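Local coordinates for uncharacterized protein (Bacteroides eggerthii DSM 20697, PDB 4ECO) that is of unknown function but, as a leucine-rich repeat protein, probably recognises other proteins, at residues H115-N120 and L191-T196; E121-P126 and Q210-N215; M143-T148 and N279-R284. All coordinates share one frame; numbering follows the deposited sequence.

Contact 1: residues H115-N120 and L191-T196; sequences HGEKVN and LSNNIT. With NA (sodium ion), chain C.
Glu117 and Ser192 meet at a sodium site of this leucine-rich repeat protein, where a turn after strand 109-111 faces the loop that leads into strand 194-198. The 70 residues between the two segments include 23 helical ones and no strand, so the contact brings together two points of a long excursion from the repeat strands. Its tight part is polar. The Glu117 carboxylate splits its work: OE2 binds the sodium ion at 2.8 Å, and OE1 accepts a hydrogen bond from Ser192 OG at 2.7 Å. That hydroxyl comes from above the carboxylate plane, 60° out of it. Ser192 grips the metal too, but through its backbone O, 2.5 Å from the ion; one residue thus uses its main chain for sodium and its side chain for the glutamate. Further backbone donors fix the rotation of the carboxylate, Ser114 N at OE1 and Gly90 N at OE2. Beyond CG the Glu117 chain is extended (chi2 175°), which carries the carboxylate across to the serine.

The loose side lies at Lys118 and Leu191. Lys118 NZ stays 4.2 Å from Leu191 O, and its hydrogen bond goes to Gln190 OE1 instead, while the exposed Leu191 directs its CB away from the turn. Next to Ser192, Asn193 forms an Asx turn, and its OD1 is also hydrogen-bonded to Ser216 OG. In the turn Ile195 N donates to Asn193 OD1 at 3.1 Å, in the carbonyl plane and on a lone pair.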
loop_
_atom_site.group_PDB
_atom_site.type_symbol
_atom_site.label_atom_id
_atom_site.label_comp_id
_atom_site.label_asym_id
_atom_site.label_seq_id
_atom_site.Cartn_x
_atom_site.Cartn_y
_atom_site.Cartn_z
ATOM N N HIS A 115 -14.689 -2.133 -5.906
ATOM C CA HIS A 115 -13.785 -1.028 -5.584
ATOM C C HIS A 115 -13.323 -0.368 -6.886
ATOM O O HIS A 115 -12.988 0.814 -6.861
ATOM C CB HIS A 115 -12.612 -1.466 -4.700
ATOM C CG HIS A 115 -11.655 -2.422 -5.329
ATOM N ND1 HIS A 115 -11.735 -3.776 -5.093
ATOM C CD2 HIS A 115 -10.582 -2.180 -6.120
ATOM C CE1 HIS A 115 -10.725 -4.316 -5.758
ATOM N NE2 HIS A 115 -10.011 -3.393 -6.405
ATOM N N GLY A 116 -13.401 -1.108 -8.007
ATOM C CA GLY A 116 -13.051 -0.629 -9.338
ATOM C C GLY A 116 -13.867 0.580 -9.761
ATOM O O GLY A 116 -13.344 1.499 -10.393
ATOM N N GLU A 117 -15.142 0.617 -9.373
ATOM C CA GLU A 117 -16.073 1.703 -9.705
ATOM C C GLU A 117 -15.615 3.062 -9.148
ATOM O O GLU A 117 -15.857 4.088 -9.796
ATOM C CB GLU A 117 -17.466 1.368 -9.193
ATOM C CG GLU A 117 -18.116 0.235 -9.972
ATOM C CD GLU A 117 -19.457 -0.205 -9.425
ATOM O OE1 GLU A 117 -19.538 -0.432 -8.192
ATOM O OE2 GLU A 117 -20.420 -0.334 -10.223
ATOM N N LYS A 118 -14.896 3.064 -8.004
ATOM C CA LYS A 118 -14.364 4.284 -7.396
ATOM C C LYS A 118 -13.147 4.803 -8.169
ATOM O O LYS A 118 -12.827 5.985 -8.036
ATOM C CB LYS A 118 -13.993 4.068 -5.898
ATOM C CG LYS A 118 -15.176 4.006 -4.897
ATOM C CD LYS A 118 -16.110 5.248 -4.899
ATOM C CE LYS A 118 -17.476 4.884 -5.437
ATOM N NZ LYS A 118 -18.268 6.045 -5.901
ATOM N N VAL A 119 -12.468 3.936 -8.962
ATOM C CA VAL A 119 -11.260 4.320 -9.743
ATOM C C VAL A 119 -11.498 4.132 -11.263
ATOM O O VAL A 119 -10.538 4.023 -12.027
ATOM C CB VAL A 119 -9.948 3.594 -9.294
ATOM C CG1 VAL A 119 -9.532 4.027 -7.896
ATOM C CG2 VAL A 119 -10.069 2.076 -9.376
ATOM N N ASN A 120 -12.775 4.118 -11.687
ATOM C CA ASN A 120 -13.204 3.991 -13.087
ATOM C C ASN A 120 -12.488 2.795 -13.800
ATOM O O ASN A 120 -11.876 2.948 -14.867
ATOM C CB ASN A 120 -12.965 5.320 -13.850
ATOM C CG ASN A 120 -13.554 5.381 -15.234
ATOM O OD1 ASN A 120 -14.548 4.709 -15.580
ATOM N ND2 ASN A 120 -12.934 6.196 -16.063
ATOM N N LEU A 191 -22.158 6.298 -3.343
ATOM C CA LEU A 191 -22.795 5.171 -3.995
ATOM C C LEU A 191 -22.532 5.149 -5.502
ATOM O O LEU A 191 -22.462 6.211 -6.134
ATOM C CB LEU A 191 -24.315 5.198 -3.725
ATOM C CG LEU A 191 -24.754 5.234 -2.241
ATOM C CD1 LEU A 191 -26.259 5.326 -2.128
ATOM C CD2 LEU A 191 -24.248 4.008 -1.451
ATOM N N SER A 192 -22.383 3.924 -6.069
ATOM C CA SER A 192 -22.194 3.657 -7.506
ATOM C C SER A 192 -23.467 3.037 -8.089
ATOM O O SER A 192 -23.612 2.884 -9.311
ATOM C CB SER A 192 -21.008 2.722 -7.729
ATOM O OG SER A 192 -21.335 1.390 -7.356
ATOM N N ASN A 193 -24.382 2.656 -7.194
ATOM C CA ASN A 193 -25.648 2.004 -7.513
ATOM C C ASN A 193 -26.649 2.190 -6.365
ATOM O O ASN A 193 -26.274 2.631 -5.271
ATOM C CB ASN A 193 -25.402 0.501 -7.764
ATOM C CG ASN A 193 -24.821 -0.194 -6.549
ATOM O OD1 ASN A 193 -25.507 -0.452 -5.561
ATOM N ND2 ASN A 193 -23.527 -0.439 -6.563
ATOM N N ASN A 194 -27.900 1.761 -6.599
ATOM C CA ASN A 194 -28.942 1.802 -5.598
ATOM C C ASN A 194 -29.526 0.377 -5.383
ATOM O O ASN A 194 -30.744 0.196 -5.370
ATOM C CB ASN A 194 -30.007 2.816 -5.969
ATOM C CG ASN A 194 -30.773 3.284 -4.767
ATOM O OD1 ASN A 194 -30.298 4.123 -3.982
ATOM N ND2 ASN A 194 -31.950 2.705 -4.569
ATOM N N ILE A 195 -28.633 -0.635 -5.219
ATOM C CA ILE A 195 -29.042 -2.005 -4.925
ATOM C C ILE A 195 -29.445 -2.009 -3.440
ATOM O O ILE A 195 -28.608 -1.752 -2.584
ATOM C CB ILE A 195 -27.949 -3.067 -5.266
ATOM C CG1 ILE A 195 -27.339 -2.958 -6.689
ATOM C CG2 ILE A 195 -28.389 -4.489 -4.925
ATOM C CD1 ILE A 195 -28.251 -3.097 -7.773
ATOM N N THR A 196 -30.724 -2.260 -3.138
ATOM C CA THR A 196 -31.238 -2.204 -1.770
ATOM C C THR A 196 -31.471 -3.589 -1.169
ATOM O O THR A 196 -31.718 -3.697 0.029
ATOM C CB THR A 196 -32.547 -1.397 -1.752
ATOM O OG1 THR A 196 -33.479 -1.962 -2.688
ATOM C CG2 THR A 196 -32.319 0.080 -2.069
HETATM NA NA NA C . -22.200 1.729 -10.955
#

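Contact 2: residues E121-P126 and Q210-N215; sequences ERLFGP and QFYMGN
Phe124 and Tyr212 both place CG beside the backbone N and anti to the carbonyl carbon, with chi1 at -72° and -86°, and these settings bring the rings together. The site is a leucine-rich repeat strand, 210-214, with an irregular loop, 121-126, laid over it. Along the strand Phe211 points away from the loop while Gln210 and Tyr212 point toward it, as expected where alternate residues face the solenoid interior and the concave surface.

The ring pair is T-shaped. Its centroids, of the Phe124 and Tyr212 rings, are 5.1 Å apart and the planes stand at 75°, with phenylalanine giving the edge and tyrosine the face. Two neighbouring edge atoms do the touching: Phe124 CE1 comes to 3.5 Å from Tyr212 CG, and Phe124 CZ lies equally close to Tyr212 CD1. The approach is therefore offset toward the root of the tyrosine, and Tyr212 CB is met as well, at 3.7 Å from Phe124 CZ. Gln210 adds its aliphatic part, with CB 4.3 Å from Phe124 CZ.

No hydrogen bond joins the two segments, so the contact rests on apolar packing between buried residues. The loop backbone has polar partners of its own: the Glu89 carboxylate accepts from Leu123 N at one oxygen and from Phe124 N at the other. Phe124 also packs on Val109 and Ala111 of the adjacent strand 109-111, and thus bridges two strands. Farther out along the tyrosine, the Leu123 and Tyr212 side chains cross at about a right angle, with Leu123 CD1 4.1 Å from Tyr212 CE2.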
loop_
_atom_site.group_PDB
_atom_site.type_symbol
_atom_site.label_atom_id
_atom_site.label_comp_id
_atom_site.label_asym_id
_atom_site.label_seq_id
_atom_site.Cartn_x
_atom_site.Cartn_y
_atom_site.Cartn_z
ATOM N N GLU A 121 -12.575 1.600 -13.186
ATOM C CA GLU A 121 -11.996 0.363 -13.716
ATOM C C GLU A 121 -12.962 -0.776 -13.622
ATOM O O GLU A 121 -13.610 -0.937 -12.587
ATOM C CB GLU A 121 -10.726 -0.014 -12.955
ATOM C CG GLU A 121 -9.509 0.832 -13.278
ATOM C CD GLU A 121 -8.234 0.304 -12.659
ATOM O OE1 GLU A 121 -7.876 -0.869 -12.931
ATOM O OE2 GLU A 121 -7.586 1.070 -11.908
ATOM N N ARG A 122 -13.051 -1.602 -14.671
ATOM C CA ARG A 122 -13.899 -2.793 -14.596
ATOM C C ARG A 122 -13.029 -3.920 -14.075
ATOM O O ARG A 122 -12.008 -4.233 -14.704
ATOM C CB ARG A 122 -14.530 -3.125 -15.950
ATOM C CG ARG A 122 -16.042 -3.322 -15.876
ATOM C CD ARG A 122 -16.672 -3.804 -17.181
ATOM N NE ARG A 122 -16.117 -3.164 -18.381
ATOM C CZ ARG A 122 -16.433 -1.947 -18.824
ATOM N NH1 ARG A 122 -17.283 -1.184 -18.146
ATOM N NH2 ARG A 122 -15.870 -1.469 -19.922
ATOM N N LEU A 123 -13.348 -4.470 -12.893
ATOM C CA LEU A 123 -12.497 -5.538 -12.361
ATOM C C LEU A 123 -12.878 -6.880 -12.967
ATOM O O LEU A 123 -12.037 -7.768 -13.073
ATOM C CB LEU A 123 -12.557 -5.611 -10.833
ATOM C CG LEU A 123 -12.329 -4.323 -10.066
ATOM C CD1 LEU A 123 -12.469 -4.570 -8.600
ATOM C CD2 LEU A 123 -10.987 -3.740 -10.363
ATOM N N PHE A 124 -14.140 -7.005 -13.389
ATOM C CA PHE A 124 -14.687 -8.200 -14.024
ATOM C C PHE A 124 -14.785 -7.985 -15.518
ATOM O O PHE A 124 -15.355 -6.984 -15.975
ATOM C CB PHE A 124 -16.062 -8.551 -13.439
ATOM C CG PHE A 124 -16.064 -9.099 -12.035
ATOM C CD1 PHE A 124 -15.553 -8.358 -10.982
ATOM C CD2 PHE A 124 -16.671 -10.306 -11.749
ATOM C CE1 PHE A 124 -15.568 -8.860 -9.688
ATOM C CE2 PHE A 124 -16.716 -10.793 -10.442
ATOM C CZ PHE A 124 -16.160 -10.068 -9.423
ATOM N N GLY A 125 -14.230 -8.927 -16.257
ATOM C CA GLY A 125 -14.186 -8.903 -17.711
ATOM C C GLY A 125 -13.157 -9.875 -18.244
ATOM O O GLY A 125 -12.457 -10.522 -17.461
ATOM N N PRO A 126 -13.014 -9.988 -19.573
ATOM C CA PRO A 126 -12.040 -10.951 -20.140
ATOM C C PRO A 126 -10.568 -10.684 -19.768
ATOM O O PRO A 126 -9.770 -11.614 -19.818
ATOM C CB PRO A 126 -12.235 -10.785 -21.647
ATOM C CG PRO A 126 -13.621 -10.243 -21.796
ATOM C CD PRO A 126 -13.785 -9.318 -20.638
ATOM N N GLN A 210 -16.095 -16.080 -7.417
ATOM C CA GLN A 210 -15.906 -14.690 -6.973
ATOM C C GLN A 210 -17.261 -13.969 -6.814
ATOM O O GLN A 210 -18.091 -13.976 -7.739
ATOM C CB GLN A 210 -15.004 -13.915 -7.947
ATOM C CG GLN A 210 -13.729 -14.667 -8.340
ATOM C CD GLN A 210 -12.476 -13.888 -8.102
ATOM O OE1 GLN A 210 -12.498 -12.697 -7.761
ATOM N NE2 GLN A 210 -11.345 -14.556 -8.275
ATOM N N PHE A 211 -17.489 -13.369 -5.624
ATOM C CA PHE A 211 -18.703 -12.612 -5.354
ATOM C C PHE A 211 -18.313 -11.240 -4.818
ATOM O O PHE A 211 -17.829 -11.125 -3.701
ATOM C CB PHE A 211 -19.631 -13.377 -4.398
ATOM C CG PHE A 211 -20.995 -12.778 -4.139
ATOM C CD1 PHE A 211 -21.561 -11.870 -5.030
ATOM C CD2 PHE A 211 -21.739 -13.159 -3.029
ATOM C CE1 PHE A 211 -22.818 -11.308 -4.778
ATOM C CE2 PHE A 211 -23.003 -12.606 -2.789
ATOM C CZ PHE A 211 -23.542 -11.697 -3.677
ATOM N N TYR A 212 -18.506 -10.201 -5.639
ATOM C CA TYR A 212 -18.166 -8.810 -5.316
ATOM C C TYR A 212 -19.385 -7.922 -5.244
ATOM O O TYR A 212 -20.324 -8.055 -6.042
ATOM C CB TYR A 212 -17.214 -8.233 -6.383
ATOM C CG TYR A 212 -15.734 -8.487 -6.168
ATOM C CD1 TYR A 212 -15.236 -9.781 -6.057
ATOM C CD2 TYR A 212 -14.816 -7.440 -6.210
ATOM C CE1 TYR A 212 -13.869 -10.019 -5.886
ATOM C CE2 TYR A 212 -13.448 -7.664 -6.051
ATOM C CZ TYR A 212 -12.979 -8.956 -5.887
ATOM O OH TYR A 212 -11.631 -9.184 -5.740
HETATM N N MSE A 213 -19.367 -7.010 -4.288
HETATM C CA MSE A 213 -20.382 -5.982 -4.163
HETATM C C MSE A 213 -19.747 -4.779 -3.519
HETATM O O MSE A 213 -18.787 -4.909 -2.742
HETATM C CB MSE A 213 -21.669 -6.436 -3.442
HETATM C CG MSE A 213 -21.558 -6.724 -1.951
HETATM SE SE MSE A 213 -22.919 -8.084 -1.473
HETATM C CE MSE A 213 -21.674 -9.624 -1.513
ATOM N N GLY A 214 -20.243 -3.610 -3.904
ATOM C CA GLY A 214 -19.733 -2.368 -3.354
ATOM C C GLY A 214 -20.479 -1.137 -3.777
ATOM O O GLY A 214 -21.146 -1.131 -4.814
ATOM N N ASN A 215 -20.368 -0.087 -2.953
ATOM C CA ASN A 215 -20.914 1.270 -3.116
ATOM C C ASN A 215 -22.455 1.224 -3.204
ATOM O O ASN A 215 -23.066 2.010 -3.921
ATOM C CB ASN A 215 -20.270 1.946 -4.326
ATOM C CG ASN A 215 -18.785 1.676 -4.423
ATOM O OD1 ASN A 215 -17.996 2.148 -3.614
ATOM N ND2 ASN A 215 -18.385 0.815 -5.343
#

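Contact 3: residues M143-T148 and N279-R284; sequences MHYQKT and NVACNR
Tyr145 and Asn279 cross at about a right angle, the phenol ring and the amide plane being 87° apart. Tyr145 belongs to the short helix 144-149, and Asn279 ends strand 277-279, one of the parallel strands of the leucine-rich repeat solenoid; the contact thus seats a helix of the long excursion against the repeat strands. A chi1 of -174° sets CG opposite the backbone N, and the tyrosine reaches from the helix toward the strand end. The amide stands over one face of the ring near its inner rim, ND2 leading: this nitrogen is 3.3 Å from Tyr145 CD2 and 3.5 Å from Tyr145 CG.

A weak hydrogen bond from Ala281 N to Asn279 OD1 (3.3 Å) is consistent with the modelled orientation of the amide, ND2 toward the ring. Farther along the tyrosine, the methyl of Ala281 packs at the phenol end, CB lying 3.4 Å from Tyr145 OH and 4.0 Å from Tyr145 CZ. Around the pair, the tyrosine ring also meets Phe149 and Tyr311, and His115 packs on it edge-to-face, so it sits in an aromatic cluster.

Replacing Tyr145 by an alanine removes the ring, which would probably leave the Asn279 amide without the face it stands over and open a gap beside the Ala281 methyl. The helical turn is bound within itself at His144 O, which takes Thr148 N and Thr148 OG1 from opposite faces of its carbonyl plane, the hydroxyl at 2.6 Å.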
loop_
_atom_site.group_PDB
_atom_site.type_symbol
_atom_site.label_atom_id
_atom_site.label_comp_id
_atom_site.label_asym_id
_atom_site.label_seq_id
_atom_site.Cartn_x
_atom_site.Cartn_y
_atom_site.Cartn_z
HETATM N N MSE A 143 -4.540 -9.042 -6.359
HETATM C CA MSE A 143 -3.593 -7.978 -5.994
HETATM C C MSE A 143 -4.026 -6.595 -6.458
HETATM O O MSE A 143 -3.301 -5.630 -6.192
HETATM C CB MSE A 143 -2.209 -8.271 -6.616
HETATM C CG MSE A 143 -1.562 -9.569 -6.133
HETATM SE SE MSE A 143 -1.499 -9.726 -4.213
HETATM C CE MSE A 143 -0.321 -8.203 -3.819
ATOM N N HIS A 144 -5.175 -6.482 -7.156
ATOM C CA HIS A 144 -5.647 -5.199 -7.694
ATOM C C HIS A 144 -5.893 -4.168 -6.591
ATOM O O HIS A 144 -5.514 -3.015 -6.798
ATOM C CB HIS A 144 -6.915 -5.336 -8.560
ATOM C CG HIS A 144 -7.309 -4.056 -9.223
ATOM N ND1 HIS A 144 -7.938 -3.037 -8.517
ATOM C CD2 HIS A 144 -7.132 -3.662 -10.506
ATOM C CE1 HIS A 144 -8.092 -2.049 -9.385
ATOM N NE2 HIS A 144 -7.637 -2.385 -10.598
ATOM N N TYR A 145 -6.543 -4.545 -5.451
ATOM C CA TYR A 145 -6.804 -3.559 -4.408
ATOM C C TYR A 145 -5.488 -3.097 -3.817
ATOM O O TYR A 145 -5.293 -1.892 -3.596
ATOM C CB TYR A 145 -7.740 -4.093 -3.308
ATOM C CG TYR A 145 -8.155 -3.038 -2.290
ATOM C CD1 TYR A 145 -7.392 -2.796 -1.152
ATOM C CD2 TYR A 145 -9.328 -2.309 -2.450
ATOM C CE1 TYR A 145 -7.782 -1.849 -0.205
ATOM C CE2 TYR A 145 -9.725 -1.356 -1.510
ATOM C CZ TYR A 145 -8.946 -1.126 -0.396
ATOM O OH TYR A 145 -9.348 -0.197 0.520
ATOM N N GLN A 146 -4.568 -4.059 -3.621
ATOM C CA GLN A 146 -3.247 -3.846 -3.060
ATOM C C GLN A 146 -2.441 -2.847 -3.895
ATOM O O GLN A 146 -1.979 -1.848 -3.333
ATOM C CB GLN A 146 -2.503 -5.190 -2.948
ATOM C CG GLN A 146 -1.125 -5.137 -2.271
ATOM C CD GLN A 146 -1.148 -4.745 -0.818
ATOM O OE1 GLN A 146 -2.141 -4.912 -0.105
ATOM N NE2 GLN A 146 -0.031 -4.211 -0.350
ATOM N N LYS A 147 -2.318 -3.072 -5.226
ATOM C CA LYS A 147 -1.549 -2.167 -6.079
ATOM C C LYS A 147 -2.189 -0.785 -6.153
ATOM O O LYS A 147 -1.452 0.195 -6.246
ATOM C CB LYS A 147 -1.299 -2.723 -7.510
ATOM C CG LYS A 147 -2.528 -3.142 -8.330
ATOM C CD LYS A 147 -2.174 -3.468 -9.806
ATOM C CE LYS A 147 -3.241 -4.244 -10.583
ATOM N NZ LYS A 147 -3.251 -5.718 -10.276
ATOM N N THR A 148 -3.520 -0.694 -6.053
ATOM C CA THR A 148 -4.251 0.566 -6.212
ATOM C C THR A 148 -4.257 1.443 -4.960
ATOM O O THR A 148 -4.064 2.665 -5.094
ATOM C CB THR A 148 -5.712 0.310 -6.633
ATOM O OG1 THR A 148 -5.699 -0.626 -7.695
ATOM C CG2 THR A 148 -6.437 1.588 -7.104
ATOM N N ASN A 279 -12.578 -8.654 1.190
ATOM C CA ASN A 279 -12.410 -7.215 1.135
ATOM C C ASN A 279 -13.636 -6.576 1.786
ATOM O O ASN A 279 -14.741 -6.649 1.248
ATOM C CB ASN A 279 -12.199 -6.752 -0.315
ATOM C CG ASN A 279 -11.735 -5.325 -0.470
ATOM O OD1 ASN A 279 -12.133 -4.421 0.266
ATOM N ND2 ASN A 279 -10.864 -5.100 -1.435
ATOM N N VAL A 280 -13.454 -6.009 2.972
ATOM C CA VAL A 280 -14.541 -5.373 3.730
ATOM C C VAL A 280 -14.118 -3.938 4.071
ATOM O O VAL A 280 -14.492 -3.396 5.121
ATOM C CB VAL A 280 -14.989 -6.185 4.990
ATOM C CG1 VAL A 280 -15.834 -7.402 4.589
ATOM C CG2 VAL A 280 -13.793 -6.604 5.858
ATOM N N ALA A 281 -13.362 -3.315 3.146
ATOM C CA ALA A 281 -12.881 -1.948 3.311
ATOM C C ALA A 281 -14.012 -0.910 3.106
ATOM O O ALA A 281 -14.996 -1.197 2.421
ATOM C CB ALA A 281 -11.748 -1.690 2.344
ATOM N N CYS A 282 -13.863 0.283 3.715
ATOM C CA CYS A 282 -14.740 1.469 3.635
ATOM C C CYS A 282 -16.098 1.264 4.254
ATOM O O CYS A 282 -17.003 2.032 3.908
ATOM C CB CYS A 282 -14.914 1.980 2.205
ATOM S SG CYS A 282 -13.405 2.566 1.412
ATOM N N ASN A 283 -16.270 0.324 5.180
ATOM C CA ASN A 283 -17.584 0.182 5.812
ATOM C C ASN A 283 -17.567 0.925 7.160
ATOM O O ASN A 283 -17.558 0.316 8.231
ATOM C CB ASN A 283 -17.948 -1.270 5.941
ATOM C CG ASN A 283 -18.073 -1.968 4.620
ATOM O OD1 ASN A 283 -18.761 -1.495 3.702
ATOM N ND2 ASN A 283 -17.428 -3.122 4.501
ATOM N N ARG A 284 -17.525 2.269 7.078
ATOM C CA ARG A 284 -17.411 3.151 8.225
ATOM C C ARG A 284 -18.719 3.390 8.934
ATOM O O ARG A 284 -18.707 4.038 9.983
ATOM C CB ARG A 284 -16.785 4.469 7.837
ATOM C CG ARG A 284 -15.297 4.413 8.119
ATOM C CD ARG A 284 -14.560 5.621 7.618
ATOM N NE ARG A 284 -13.143 5.470 7.922
ATOM C CZ ARG A 284 -12.193 6.297 7.526
ATOM N NH1 ARG A 284 -12.498 7.373 6.805
ATOM N NH2 ARG A 284 -10.921 6.055 7.837
#

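In the fold
Contacts 2 and 3 are buried, while contact 1 is only partly so and is open to solvent at Leu191. All three set parts of the excursion after strand 109-111 against later parts of the chain: contacts 1 and 2 use consecutive parts of the same loop, contact 3 the helix 144-149 that follows. Chemistry follows place: metal and hydrogen bonding in contact 1, aromatic and aliphatic packing in contact 2, an amide over a ring in contact 3. The centres lie only about 10 to 13 Å apart. His144 ties them together, probably hydrogen-bonding through ND1 to His115 of contact 1 and through NE2 to Glu121 of contact 2. Asn215 O probably accepts from Ser192 N, directly linking contacts 1 and 2.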